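Local coordinates for protein dihydrodipicolinate synthase (Bacillus clausii KSM-K16, PDB 3E96) that probably catalyses the formation of 4-hydroxy-tetrahydrodipicolinate from pyruvate and aspartate semialdehyde, as a TIM-barrel lyase of the DapA family, at residues 32-37 against 272-277; 166-169 against 174-177; 227-232 against 236-241. All coordinates share one frame; numbering follows the deposited sequence.

Contact 1: residues 32-37 against 272-277; sequences WHHYKE and RQNAGV
Helix 32-43 follows the first strand of the TIM barrel, and its residues H34 and E37, one turn apart on the same side, meet N274 in the loop between helices 262-270 and 287-299. The main packing is a CH-pi contact: N274 CB sits over one face of the H34 imidazole, 3.3 Å from its centroid and only 7° off the ring normal, with its nearest single approach at H34 CD2, 3.4 Å. The amide continues alongside in a stacked attitude, its plane 11° from that of the ring, and N274 CG comes 3.5 Å from H34 NE2. H34 CG lies anti to its own carbonyl carbon (chi1 -70°), which carries the imidazole toward the loop, with one ring face under N274 CB. Were H34 replaced by alanine, N274 CB would probably lose the ring beneath it and its side chain be freer to turn. Farther along the helix, E37 OE1 is 2.7 Å from the atom modelled as N274 OD1, an assignment that is doubtful because the amide is probably turned over in the model. A water donates to N274 O at 2.7 Å and, weakly, to H34 O. Next in the loop, A275 N and G276 N are hydrogen-bonded to E269 OE2. The arrangement joins a peripheral barrel helix to the C-terminal helical region characteristic of this family.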
ATOM      1  N   TRP B  32      23.857  -3.217  -8.950  1.00 16.42           N
ATOM      2  CA  TRP B  32      24.515  -2.414  -7.934  1.00 18.18           C
ATOM      3  C   TRP B  32      25.571  -1.473  -8.493  1.00 19.44           C
ATOM      4  O   TRP B  32      25.881  -0.454  -7.878  1.00 19.54           O
ATOM      5  CB  TRP B  32      25.115  -3.324  -6.864  1.00 16.86           C
ATOM      6  CG  TRP B  32      24.074  -4.085  -6.097  1.00 16.94           C
ATOM      7  CD1 TRP B  32      23.924  -5.441  -6.042  1.00 17.74           C
ATOM      8  CD2 TRP B  32      23.042  -3.532  -5.267  1.00 16.23           C
ATOM      9  NE1 TRP B  32      22.863  -5.769  -5.227  1.00 17.77           N
ATOM     10  CE2 TRP B  32      22.303  -4.616  -4.740  1.00 17.73           C
ATOM     11  CE3 TRP B  32      22.668  -2.225  -4.920  1.00 15.59           C
ATOM     12  CZ2 TRP B  32      21.213  -4.436  -3.879  1.00 18.04           C
ATOM     13  CZ3 TRP B  32      21.581  -2.045  -4.061  1.00 15.31           C
ATOM     14  CH2 TRP B  32      20.869  -3.147  -3.553  1.00 16.83           C
ATOM     15  N   HIS B  33      26.134  -1.811  -9.650  1.00 21.20           N
ATOM     16  CA  HIS B  33      27.125  -0.936 -10.257  1.00 22.15           C
ATOM     17  C   HIS B  33      26.398   0.340 -10.661  1.00 21.15           C
ATOM     18  O   HIS B  33      26.881   1.451 -10.430  1.00 20.47           O
ATOM     19  CB  HIS B  33      27.750  -1.589 -11.493  1.00 26.78           C
ATOM     20  CG  HIS B  33      28.772  -0.730 -12.172  1.00 33.04           C
ATOM     21  ND1 HIS B  33      29.905  -0.276 -11.530  1.00 35.92           N
ATOM     22  CD2 HIS B  33      28.827  -0.233 -13.430  1.00 35.03           C
ATOM     23  CE1 HIS B  33      30.614   0.465 -12.364  1.00 36.39           C
ATOM     24  NE2 HIS B  33      29.982   0.508 -13.524  1.00 36.61           N
ATOM     25  N   HIS B  34      25.224   0.177 -11.264  1.00 17.56           N
ATOM     26  CA  HIS B  34      24.439   1.332 -11.676  1.00 18.13           C
ATOM     27  C   HIS B  34      23.965   2.095 -10.444  1.00 16.96           C
ATOM     28  O   HIS B  34      23.857   3.320 -10.468  1.00 16.68           O
ATOM     29  CB  HIS B  34      23.246   0.888 -12.527  1.00 18.62           C
ATOM     30  CG  HIS B  34      23.633   0.378 -13.881  1.00 18.19           C
ATOM     31  ND1 HIS B  34      22.717  -0.132 -14.775  1.00 21.07           N
ATOM     32  CD2 HIS B  34      24.836   0.326 -14.503  1.00 18.72           C
ATOM     33  CE1 HIS B  34      23.337  -0.474 -15.892  1.00 20.32           C
ATOM     34  NE2 HIS B  34      24.623  -0.207 -15.753  1.00 20.00           N
ATOM     35  N   TYR B  35      23.691   1.371  -9.364  1.00 16.50           N
ATOM     36  CA  TYR B  35      23.246   2.020  -8.134  1.00 17.02           C
ATOM     37  C   TYR B  35      24.365   2.917  -7.609  1.00 17.14           C
ATOM     38  O   TYR B  35      24.126   4.051  -7.194  1.00 15.63           O
ATOM     39  CB  TYR B  35      22.876   0.983  -7.068  1.00 16.29           C
ATOM     40  CG  TYR B  35      22.263   1.608  -5.833  1.00 15.60           C
ATOM     41  CD1 TYR B  35      21.039   2.281  -5.905  1.00 15.83           C
ATOM     42  CD2 TYR B  35      22.922   1.566  -4.605  1.00 16.38           C
ATOM     43  CE1 TYR B  35      20.490   2.901  -4.784  1.00 15.27           C
ATOM     44  CE2 TYR B  35      22.385   2.184  -3.475  1.00 15.40           C
ATOM     45  CZ  TYR B  35      21.168   2.852  -3.574  1.00 17.35           C
ATOM     46  OH  TYR B  35      20.641   3.482  -2.473  1.00 15.09           O
ATOM     47  N   LYS B  36      25.593   2.406  -7.631  1.00 17.42           N
ATOM     48  CA  LYS B  36      26.735   3.182  -7.164  1.00 18.01           C
ATOM     49  C   LYS B  36      26.870   4.462  -7.983  1.00 16.81           C
ATOM     50  O   LYS B  36      27.162   5.529  -7.440  1.00 17.25           O
ATOM     51  CB  LYS B  36      28.022   2.355  -7.269  1.00 18.44           C
ATOM     52  CG  LYS B  36      29.290   3.138  -6.968  1.00 21.49           C
ATOM     53  CD  LYS B  36      30.505   2.216  -6.941  1.00 25.74           C
ATOM     54  CE  LYS B  36      31.780   2.971  -7.291  1.00 28.57           C
ATOM     55  NZ  LYS B  36      32.000   4.152  -6.423  1.00 30.86           N
ATOM     56  N   GLU B  37      26.665   4.347  -9.290  1.00 17.00           N
ATOM     57  CA  GLU B  37      26.750   5.499 -10.183  1.00 18.83           C
ATOM     58  C   GLU B  37      25.710   6.547  -9.804  1.00 18.63           C
ATOM     59  O   GLU B  37      25.969   7.750  -9.865  1.00 18.42           O
ATOM     60  CB  GLU B  37      26.516   5.071 -11.633  1.00 21.37           C
ATOM     61  CG  GLU B  37      27.688   4.355 -12.276  1.00 27.49           C
ATOM     62  CD  GLU B  37      27.328   3.754 -13.622  1.00 30.90           C
ATOM     63  OE1 GLU B  37      26.544   4.382 -14.365  1.00 31.32           O
ATOM     64  OE2 GLU B  37      27.838   2.657 -13.941  1.00 34.31           O
ATOM     65  N   ARG B 272      22.054   9.086 -21.330  1.00 18.71           N
ATOM     66  CA  ARG B 272      23.138   8.121 -21.215  1.00 20.72           C
ATOM     67  C   ARG B 272      23.585   7.850 -19.787  1.00 20.41           C
ATOM     68  O   ARG B 272      24.760   7.583 -19.528  1.00 19.50           O
ATOM     69  CB  ARG B 272      24.328   8.558 -22.078  1.00 23.20           C
ATOM     70  CG  ARG B 272      24.018   8.516 -23.566  1.00 27.77           C
ATOM     71  CD  ARG B 272      25.139   9.099 -24.411  1.00 32.56           C
ATOM     72  NE  ARG B 272      24.773   9.128 -25.825  1.00 36.19           N
ATOM     73  CZ  ARG B 272      24.667   8.052 -26.600  1.00 38.16           C
ATOM     74  NH1 ARG B 272      24.904   6.845 -26.104  1.00 38.63           N
ATOM     75  NH2 ARG B 272      24.316   8.182 -27.875  1.00 39.40           N
ATOM     76  N   GLN B 273      22.635   7.926 -18.858  1.00 19.69           N
ATOM     77  CA  GLN B 273      22.897   7.637 -17.455  1.00 18.02           C
ATOM     78  C   GLN B 273      22.249   6.268 -17.247  1.00 19.68           C
ATOM     79  O   GLN B 273      21.158   6.011 -17.763  1.00 20.71           O
ATOM     80  CB  GLN B 273      22.244   8.693 -16.556  1.00 18.92           C
ATOM     81  CG  GLN B 273      22.697  10.121 -16.856  1.00 19.48           C
ATOM     82  CD  GLN B 273      22.009  11.153 -15.973  1.00 21.94           C
ATOM     83  OE1 GLN B 273      20.948  10.891 -15.409  1.00 22.58           O
ATOM     84  NE2 GLN B 273      22.606  12.338 -15.865  1.00 18.65           N
ATOM     85  N   ASN B 274      22.917   5.389 -16.508  1.00 18.15           N
ATOM     86  CA  ASN B 274      22.412   4.036 -16.279  1.00 18.23           C
ATOM     87  C   ASN B 274      21.307   3.936 -15.235  1.00 17.97           C
ATOM     88  O   ASN B 274      21.516   4.239 -14.064  1.00 18.32           O
ATOM     89  CB  ASN B 274      23.574   3.125 -15.892  1.00 18.30           C
ATOM     90  CG  ASN B 274      24.626   3.046 -16.984  1.00 21.77           C
ATOM     91  OD1 ASN B 274      25.817   3.243 -16.735  1.00 23.13           O
ATOM     92  ND2 ASN B 274      24.183   2.762 -18.204  1.00 19.31           N
ATOM     93  N   ALA B 275      20.132   3.492 -15.666  1.00 18.41           N
ATOM     94  CA  ALA B 275      19.000   3.367 -14.756  1.00 18.63           C
ATOM     95  C   ALA B 275      18.258   2.054 -14.928  1.00 19.27           C
ATOM     96  O   ALA B 275      17.648   1.549 -13.985  1.00 20.31           O
ATOM     97  CB  ALA B 275      18.041   4.530 -14.964  1.00 17.52           C
ATOM     98  N   GLY B 276      18.309   1.495 -16.129  1.00 18.82           N
ATOM     99  CA  GLY B 276      17.595   0.257 -16.366  1.00 18.20           C
ATOM    100  C   GLY B 276      16.102   0.541 -16.430  1.00 17.84           C
ATOM    101  O   GLY B 276      15.692   1.607 -16.887  1.00 17.71           O
ATOM    102  N   VAL B 277      15.291  -0.395 -15.947  1.00 16.48           N
ATOM    103  CA  VAL B 277      13.841  -0.243 -15.989  1.00 16.44           C
ATOM    104  C   VAL B 277      13.185  -0.325 -14.615  1.00 15.08           C
ATOM    105  O   VAL B 277      13.846  -0.563 -13.604  1.00 12.95           O
ATOM    106  CB  VAL B 277      13.201  -1.341 -16.860  1.00 16.20           C
ATOM    107  CG1 VAL B 277      13.707  -1.241 -18.288  1.00 17.89           C
ATOM    108  CG2 VAL B 277      13.527  -2.718 -16.271  1.00 18.27           C
TER
HETATM  109  O   HOH W   1      22.890   5.964 -12.480  1.00 22.25           O

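Contact 2: residues 166-169 against 174-177; sequences VKYA and PRFA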
ATOM      1  N   VAL B 166       9.565  15.533   9.685  1.00 13.62           N
ATOM      2  CA  VAL B 166       8.343  15.072   9.060  1.00 12.90           C
ATOM      3  C   VAL B 166       8.371  15.442   7.587  1.00 13.57           C
ATOM      4  O   VAL B 166       8.595  16.600   7.237  1.00 12.27           O
ATOM      5  CB  VAL B 166       7.096  15.744   9.686  1.00 13.95           C
ATOM      6  CG1 VAL B 166       5.850  15.380   8.883  1.00 13.07           C
ATOM      7  CG2 VAL B 166       6.938  15.318  11.139  1.00 13.87           C
ATOM      8  N   LYS B 167       8.179  14.452   6.725  1.00 12.83           N
ATOM      9  CA  LYS B 167       8.113  14.718   5.301  1.00 14.42           C
ATOM     10  C   LYS B 167       6.615  14.834   5.077  1.00 13.07           C
ATOM     11  O   LYS B 167       5.915  13.829   4.956  1.00 13.86           O
ATOM     12  CB  LYS B 167       8.710  13.559   4.498  1.00 16.17           C
ATOM     13  CG  LYS B 167      10.232  13.533   4.560  1.00 21.73           C
ATOM     14  CD  LYS B 167      10.829  12.446   3.681  1.00 25.25           C
ATOM     15  CE  LYS B 167      12.350  12.566   3.633  1.00 27.26           C
ATOM     16  NZ  LYS B 167      12.951  11.532   2.750  1.00 30.80           N
ATOM     17  N   TYR B 168       6.126  16.071   5.092  1.00 13.69           N
ATOM     18  CA  TYR B 168       4.701  16.340   4.918  1.00 12.33           C
ATOM     19  C   TYR B 168       4.389  16.209   3.437  1.00 10.95           C
ATOM     20  O   TYR B 168       4.934  16.949   2.618  1.00 11.74           O
ATOM     21  CB  TYR B 168       4.374  17.746   5.408  1.00 11.16           C
ATOM     22  CG  TYR B 168       2.913  17.927   5.725  1.00 11.22           C
ATOM     23  CD1 TYR B 168       2.379  17.468   6.931  1.00 11.58           C
ATOM     24  CD2 TYR B 168       2.055  18.530   4.807  1.00 10.73           C
ATOM     25  CE1 TYR B 168       1.020  17.605   7.215  1.00 11.78           C
ATOM     26  CE2 TYR B 168       0.705  18.670   5.074  1.00 11.82           C
ATOM     27  CZ  TYR B 168       0.187  18.209   6.276  1.00 12.08           C
ATOM     28  OH  TYR B 168      -1.163  18.351   6.529  1.00 11.97           O
ATOM     29  N   ALA B 169       3.506  15.275   3.097  1.00 11.81           N
ATOM     30  CA  ALA B 169       3.190  15.016   1.700  1.00 11.40           C
ATOM     31  C   ALA B 169       1.731  15.190   1.303  1.00 12.14           C
ATOM     32  O   ALA B 169       1.253  14.544   0.368  1.00 12.76           O
ATOM     33  CB  ALA B 169       3.675  13.617   1.327  1.00 10.11           C
ATOM     34  N   PRO B 174      -2.880  25.331   3.565  1.00 12.98           N
ATOM     35  CA  PRO B 174      -3.394  25.836   4.846  1.00 12.98           C
ATOM     36  C   PRO B 174      -3.163  24.816   5.958  1.00 12.98           C
ATOM     37  O   PRO B 174      -2.811  25.182   7.078  1.00 13.92           O
ATOM     38  CB  PRO B 174      -4.880  26.063   4.559  1.00 13.93           C
ATOM     39  CG  PRO B 174      -4.863  26.471   3.112  1.00 14.12           C
ATOM     40  CD  PRO B 174      -3.905  25.448   2.510  1.00 12.13           C
ATOM     41  N   ARG B 175      -3.354  23.532   5.651  1.00 13.40           N
ATOM     42  CA  ARG B 175      -3.130  22.489   6.651  1.00 12.54           C
ATOM     43  C   ARG B 175      -1.673  22.462   7.083  1.00 12.87           C
ATOM     44  O   ARG B 175      -1.366  22.410   8.276  1.00 12.41           O
ATOM     45  CB  ARG B 175      -3.492  21.104   6.107  1.00 14.31           C
ATOM     46  CG  ARG B 175      -4.952  20.735   6.222  1.00 14.39           C
ATOM     47  CD  ARG B 175      -5.184  19.298   5.752  1.00 15.02           C
ATOM     48  NE  ARG B 175      -4.646  18.290   6.671  1.00 14.00           N
ATOM     49  CZ  ARG B 175      -4.957  16.996   6.609  1.00 12.74           C
ATOM     50  NH1 ARG B 175      -5.791  16.562   5.671  1.00 12.14           N
ATOM     51  NH2 ARG B 175      -4.469  16.140   7.498  1.00 13.63           N
ATOM     52  N   PHE B 176      -0.770  22.485   6.107  1.00 10.97           N
ATOM     53  CA  PHE B 176       0.653  22.452   6.405  1.00 12.08           C
ATOM     54  C   PHE B 176       1.078  23.665   7.233  1.00 12.15           C
ATOM     55  O   PHE B 176       1.758  23.521   8.250  1.00 12.63           O
ATOM     56  CB  PHE B 176       1.473  22.387   5.107  1.00 11.37           C
ATOM     57  CG  PHE B 176       2.959  22.454   5.331  1.00 12.60           C
ATOM     58  CD1 PHE B 176       3.618  21.446   6.029  1.00 12.06           C
ATOM     59  CD2 PHE B 176       3.686  23.559   4.906  1.00 13.24           C
ATOM     60  CE1 PHE B 176       4.980  21.545   6.305  1.00 12.17           C
ATOM     61  CE2 PHE B 176       5.046  23.669   5.177  1.00 12.51           C
ATOM     62  CZ  PHE B 176       5.696  22.661   5.880  1.00 13.51           C
ATOM     63  N   ALA B 177       0.665  24.857   6.814  1.00 12.38           N
ATOM     64  CA  ALA B 177       1.033  26.070   7.543  1.00 13.18           C
ATOM     65  C   ALA B 177       0.556  26.031   8.995  1.00 14.04           C
ATOM     66  O   ALA B 177       1.253  26.504   9.899  1.00 14.21           O
ATOM     67  CB  ALA B 177       0.465  27.299   6.840  1.00 13.26           C
TER
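Y168 and F176 both carry CG anti to the backbone N (chi1 -159° and 176°), and these torsions send the two rings past each other in opposite directions between strand and helix. Y168 CD2 lies 3.5 Å from F176 CD1, while F176 CB reaches Y168 CE2 at 3.8 Å. With centroids of the Y168 and F176 rings 5.3 Å apart and planes at 43°, the pair is oblique, an apolar contact made chiefly through Y168 CD2 and F176 CD1. F203 of helix 200-206 also touches both rings, so the pair belongs to a larger aromatic cluster.

These residues belong to the beta-alpha-beta unit of strand 163-168, helix 173-180 and strand 190-193, part of the eight-stranded parallel barrel. Alternation along the strand separates the roles of neighbours: Y168 is directed to the helix layer, whereas K167, predicted to form the Schiff base with substrate, takes no part in the contact with residues 174-177. The tyrosine side chain is still only about 8 Å from that of Y143, the predicted proton donor/acceptor.

At the polar end, R175 crosses the tyrosine at about a right angle. R175 NE comes within 3.5 Å of Y168 OH, and R175 CB within 3.6 Å of the same oxygen. D151 is a partner shared by both: OD1 is hydrogen-bonded to Y168 OH and OD2 forms a salt bridge with R175 NE. R175 NH1 and NH2 are further hydrogen-bonded to P147 O and I149 O, which fixes the guanidinium's rotation.

Contact 3: residues 227-232 against 236-241; sequences LEALRN and DAVWRI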
ATOM      1  N   LEU B 227      17.055  25.105  -4.098  1.00 14.84           N
ATOM      2  CA  LEU B 227      17.315  25.214  -2.666  1.00 16.63           C
ATOM      3  C   LEU B 227      18.046  26.510  -2.342  1.00 16.98           C
ATOM      4  O   LEU B 227      17.693  27.211  -1.398  1.00 15.86           O
ATOM      5  CB  LEU B 227      18.158  24.034  -2.168  1.00 15.73           C
ATOM      6  CG  LEU B 227      18.505  24.072  -0.672  1.00 17.87           C
ATOM      7  CD1 LEU B 227      17.246  23.841   0.161  1.00 17.55           C
ATOM      8  CD2 LEU B 227      19.552  23.010  -0.353  1.00 18.97           C
ATOM      9  N   GLU B 228      19.068  26.829  -3.128  1.00 17.30           N
ATOM     10  CA  GLU B 228      19.835  28.041  -2.877  1.00 20.49           C
ATOM     11  C   GLU B 228      18.991  29.296  -3.090  1.00 19.51           C
ATOM     12  O   GLU B 228      19.066  30.235  -2.299  1.00 20.93           O
ATOM     13  CB  GLU B 228      21.079  28.064  -3.762  1.00 22.00           C
ATOM     14  CG  GLU B 228      21.920  26.803  -3.600  1.00 26.37           C
ATOM     15  CD  GLU B 228      23.295  26.921  -4.216  1.00 29.14           C
ATOM     16  OE1 GLU B 228      23.398  27.425  -5.353  1.00 31.29           O
ATOM     17  OE2 GLU B 228      24.273  26.493  -3.564  1.00 31.05           O
ATOM     18  N   ALA B 229      18.179  29.303  -4.144  1.00 19.03           N
ATOM     19  CA  ALA B 229      17.319  30.446  -4.431  1.00 18.82           C
ATOM     20  C   ALA B 229      16.338  30.654  -3.280  1.00 18.92           C
ATOM     21  O   ALA B 229      16.120  31.781  -2.835  1.00 19.59           O
ATOM     22  CB  ALA B 229      16.556  30.223  -5.741  1.00 18.32           C
ATOM     23  N   LEU B 230      15.751  29.563  -2.797  1.00 17.37           N
ATOM     24  CA  LEU B 230      14.800  29.646  -1.693  1.00 18.51           C
ATOM     25  C   LEU B 230      15.484  30.176  -0.434  1.00 19.14           C
ATOM     26  O   LEU B 230      14.958  31.054   0.247  1.00 19.30           O
ATOM     27  CB  LEU B 230      14.194  28.266  -1.408  1.00 16.83           C
ATOM     28  CG  LEU B 230      13.197  27.724  -2.442  1.00 18.06           C
ATOM     29  CD1 LEU B 230      12.881  26.260  -2.152  1.00 16.29           C
ATOM     30  CD2 LEU B 230      11.922  28.559  -2.402  1.00 16.28           C
ATOM     31  N   ARG B 231      16.656  29.632  -0.127  1.00 20.38           N
ATOM     32  CA  ARG B 231      17.399  30.053   1.053  1.00 21.30           C
ATOM     33  C   ARG B 231      17.816  31.520   0.976  1.00 21.26           C
ATOM     34  O   ARG B 231      17.878  32.201   1.996  1.00 22.44           O
ATOM     35  CB  ARG B 231      18.636  29.170   1.240  1.00 19.63           C
ATOM     36  CG  ARG B 231      18.336  27.788   1.812  1.00 20.53           C
ATOM     37  CD  ARG B 231      19.593  26.942   1.860  1.00 21.53           C
ATOM     38  NE  ARG B 231      19.420  25.720   2.640  1.00 20.34           N
ATOM     39  CZ  ARG B 231      20.362  24.793   2.779  1.00 21.32           C
ATOM     40  NH1 ARG B 231      21.537  24.950   2.189  1.00 22.17           N
ATOM     41  NH2 ARG B 231      20.137  23.714   3.517  1.00 21.15           N
ATOM     42  N   ASN B 232      18.101  32.005  -0.229  1.00 22.85           N
ATOM     43  CA  ASN B 232      18.510  33.397  -0.402  1.00 23.78           C
ATOM     44  C   ASN B 232      17.319  34.330  -0.555  1.00 24.46           C
ATOM     45  O   ASN B 232      17.488  35.543  -0.684  1.00 24.14           O
ATOM     46  CB  ASN B 232      19.407  33.550  -1.631  1.00 26.59           C
ATOM     47  CG  ASN B 232      20.707  32.792  -1.502  1.00 28.44           C
ATOM     48  OD1 ASN B 232      21.270  32.687  -0.415  1.00 31.93           O
ATOM     49  ND2 ASN B 232      21.202  32.272  -2.619  1.00 30.93           N
ATOM     50  N   ASP B 236      12.627  35.947  -7.751  1.00 23.80           N
ATOM     51  CA  ASP B 236      12.667  35.846  -9.203  1.00 24.45           C
ATOM     52  C   ASP B 236      13.354  34.559  -9.653  1.00 22.88           C
ATOM     53  O   ASP B 236      12.918  33.920 -10.609  1.00 22.82           O
ATOM     54  CB  ASP B 236      13.377  37.057  -9.814  1.00 27.46           C
ATOM     55  CG  ASP B 236      12.643  38.363  -9.548  1.00 30.14           C
ATOM     56  OD1 ASP B 236      11.430  38.320  -9.248  1.00 31.55           O
ATOM     57  OD2 ASP B 236      13.280  39.434  -9.651  1.00 32.98           O
ATOM     58  N   ALA B 237      14.426  34.178  -8.959  1.00 21.51           N
ATOM     59  CA  ALA B 237      15.158  32.959  -9.296  1.00 19.95           C
ATOM     60  C   ALA B 237      14.324  31.720  -8.976  1.00 18.46           C
ATOM     61  O   ALA B 237      14.289  30.765  -9.753  1.00 17.72           O
ATOM     62  CB  ALA B 237      16.478  32.908  -8.530  1.00 20.19           C
ATOM     63  N   VAL B 238      13.658  31.737  -7.826  1.00 16.70           N
ATOM     64  CA  VAL B 238      12.825  30.612  -7.415  1.00 16.68           C
ATOM     65  C   VAL B 238      11.789  30.281  -8.482  1.00 16.62           C
ATOM     66  O   VAL B 238      11.681  29.138  -8.923  1.00 16.54           O
ATOM     67  CB  VAL B 238      12.087  30.919  -6.088  1.00 16.64           C
ATOM     68  CG1 VAL B 238      11.009  29.866  -5.822  1.00 15.69           C
ATOM     69  CG2 VAL B 238      13.083  30.949  -4.942  1.00 16.23           C
ATOM     70  N   TRP B 239      11.032  31.288  -8.902  1.00 17.05           N
ATOM     71  CA  TRP B 239       9.992  31.078  -9.901  1.00 18.87           C
ATOM     72  C   TRP B 239      10.540  30.671 -11.258  1.00 19.16           C
ATOM     73  O   TRP B 239       9.909  29.900 -11.982  1.00 18.87           O
ATOM     74  CB  TRP B 239       9.125  32.333 -10.021  1.00 21.87           C
ATOM     75  CG  TRP B 239       8.380  32.620  -8.755  1.00 25.92           C
ATOM     76  CD1 TRP B 239       8.470  33.741  -7.984  1.00 26.65           C
ATOM     77  CD2 TRP B 239       7.461  31.744  -8.086  1.00 28.09           C
ATOM     78  NE1 TRP B 239       7.668  33.619  -6.874  1.00 27.07           N
ATOM     79  CE2 TRP B 239       7.036  32.404  -6.912  1.00 28.69           C
ATOM     80  CE3 TRP B 239       6.956  30.467  -8.365  1.00 28.46           C
ATOM     81  CZ2 TRP B 239       6.130  31.827  -6.013  1.00 30.11           C
ATOM     82  CZ3 TRP B 239       6.054  29.893  -7.472  1.00 30.70           C
ATOM     83  CH2 TRP B 239       5.651  30.575  -6.311  1.00 30.93           C
ATOM     84  N   ARG B 240      11.717  31.179 -11.604  1.00 18.65           N
ATOM     85  CA  ARG B 240      12.328  30.830 -12.878  1.00 18.69           C
ATOM     86  C   ARG B 240      12.688  29.347 -12.877  1.00 17.67           C
ATOM     87  O   ARG B 240      12.377  28.622 -13.821  1.00 16.65           O
ATOM     88  CB  ARG B 240      13.586  31.668 -13.105  1.00 23.06           C
ATOM     89  CG  ARG B 240      14.303  31.384 -14.419  1.00 29.47           C
ATOM     90  CD  ARG B 240      15.755  31.027 -14.163  1.00 34.26           C
ATOM     91  NE  ARG B 240      16.421  32.036 -13.343  1.00 37.18           N
ATOM     92  CZ  ARG B 240      17.494  31.797 -12.598  1.00 38.45           C
ATOM     93  NH1 ARG B 240      18.021  30.581 -12.569  1.00 39.41           N
ATOM     94  NH2 ARG B 240      18.038  32.772 -11.878  1.00 39.85           N
ATOM     95  N   ILE B 241      13.350  28.905 -11.811  1.00 15.20           N
ATOM     96  CA  ILE B 241      13.751  27.508 -11.679  1.00 15.91           C
ATOM     97  C   ILE B 241      12.503  26.629 -11.587  1.00 15.49           C
ATOM     98  O   ILE B 241      12.438  25.555 -12.189  1.00 15.20           O
ATOM     99  CB  ILE B 241      14.611  27.301 -10.414  1.00 17.26           C
ATOM    100  CG1 ILE B 241      15.820  28.239 -10.453  1.00 20.84           C
ATOM    101  CG2 ILE B 241      15.074  25.854 -10.326  1.00 19.27           C
ATOM    102  CD1 ILE B 241      16.604  28.290  -9.149  1.00 22.87           C
TER
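No flat group lies between A229 and V238, whose aliphatic carbons meet directly; the planar side chains stand away from this apolar line. The R231 guanidinium, on the far side of its helix, has L227 CD2 over the centre of one face, 3.7 Å above the plane, and its NH2 is hydrogen-bonded to E13 O. On the other helix the W239 ring stands edge-to-face with W242 and also meets F202.

Between the helices, A229 CB is the hub. It lies 3.6 Å from V238 CG2, 3.9 Å from A237 CB and 3.9 Å from I241 CD1, so one small methyl group is met by three residues. A237 and I241 are one turn apart, and this spacing, marked by the backbone hydrogen bond from I241 N to A237 O, puts both on the side facing A229.

The two helices, 220-231 and 235-252, form an antiparallel helical hairpin with a short connection. Their local axes run at 151° and approach to 8.4 Å, and the nearest alpha carbons are those of A229 and V238, 5.4 Å apart; small residues such as A229 and A237 suit so close a pairing. The first helix follows the last barrel strand, 210-213, so the hairpin carries the chain from that strand to the helices that follow.

V238 has CG1 anti to its backbone N (chi1 168°), a setting that turns CG2 onto A229 and leaves both methyls facing L230. L230 crosses the valine at about a right angle, with CD2 the touching branch: 3.7 Å from V238 CG2 and 3.8 Å from V238 CG1. W204 of helix 200-206 packs against L230, and P201 of that helix against V238.

Overall arrangement
The three contacts share no helix or strand and do not touch. Contact 2 is buried within one beta-alpha-beta unit and combines an aromatic pair with charged and hydroxyl groups; one of its segments carries the lysine predicted to form the Schiff base, though that residue takes no part in the contact. Contact 3, also buried, is wholly aliphatic and joins consecutive helices, its centre about 20 Å from that of contact 2. Contact 1 is a surface contact with a ring face, an amide, a carboxylate and a bridging water, and it brings together segments 235 residues apart. Contacts 2 and 3 both fall within the long stretch it closes. Contacts 1 and 2 lie on opposite sides of the chain's centre.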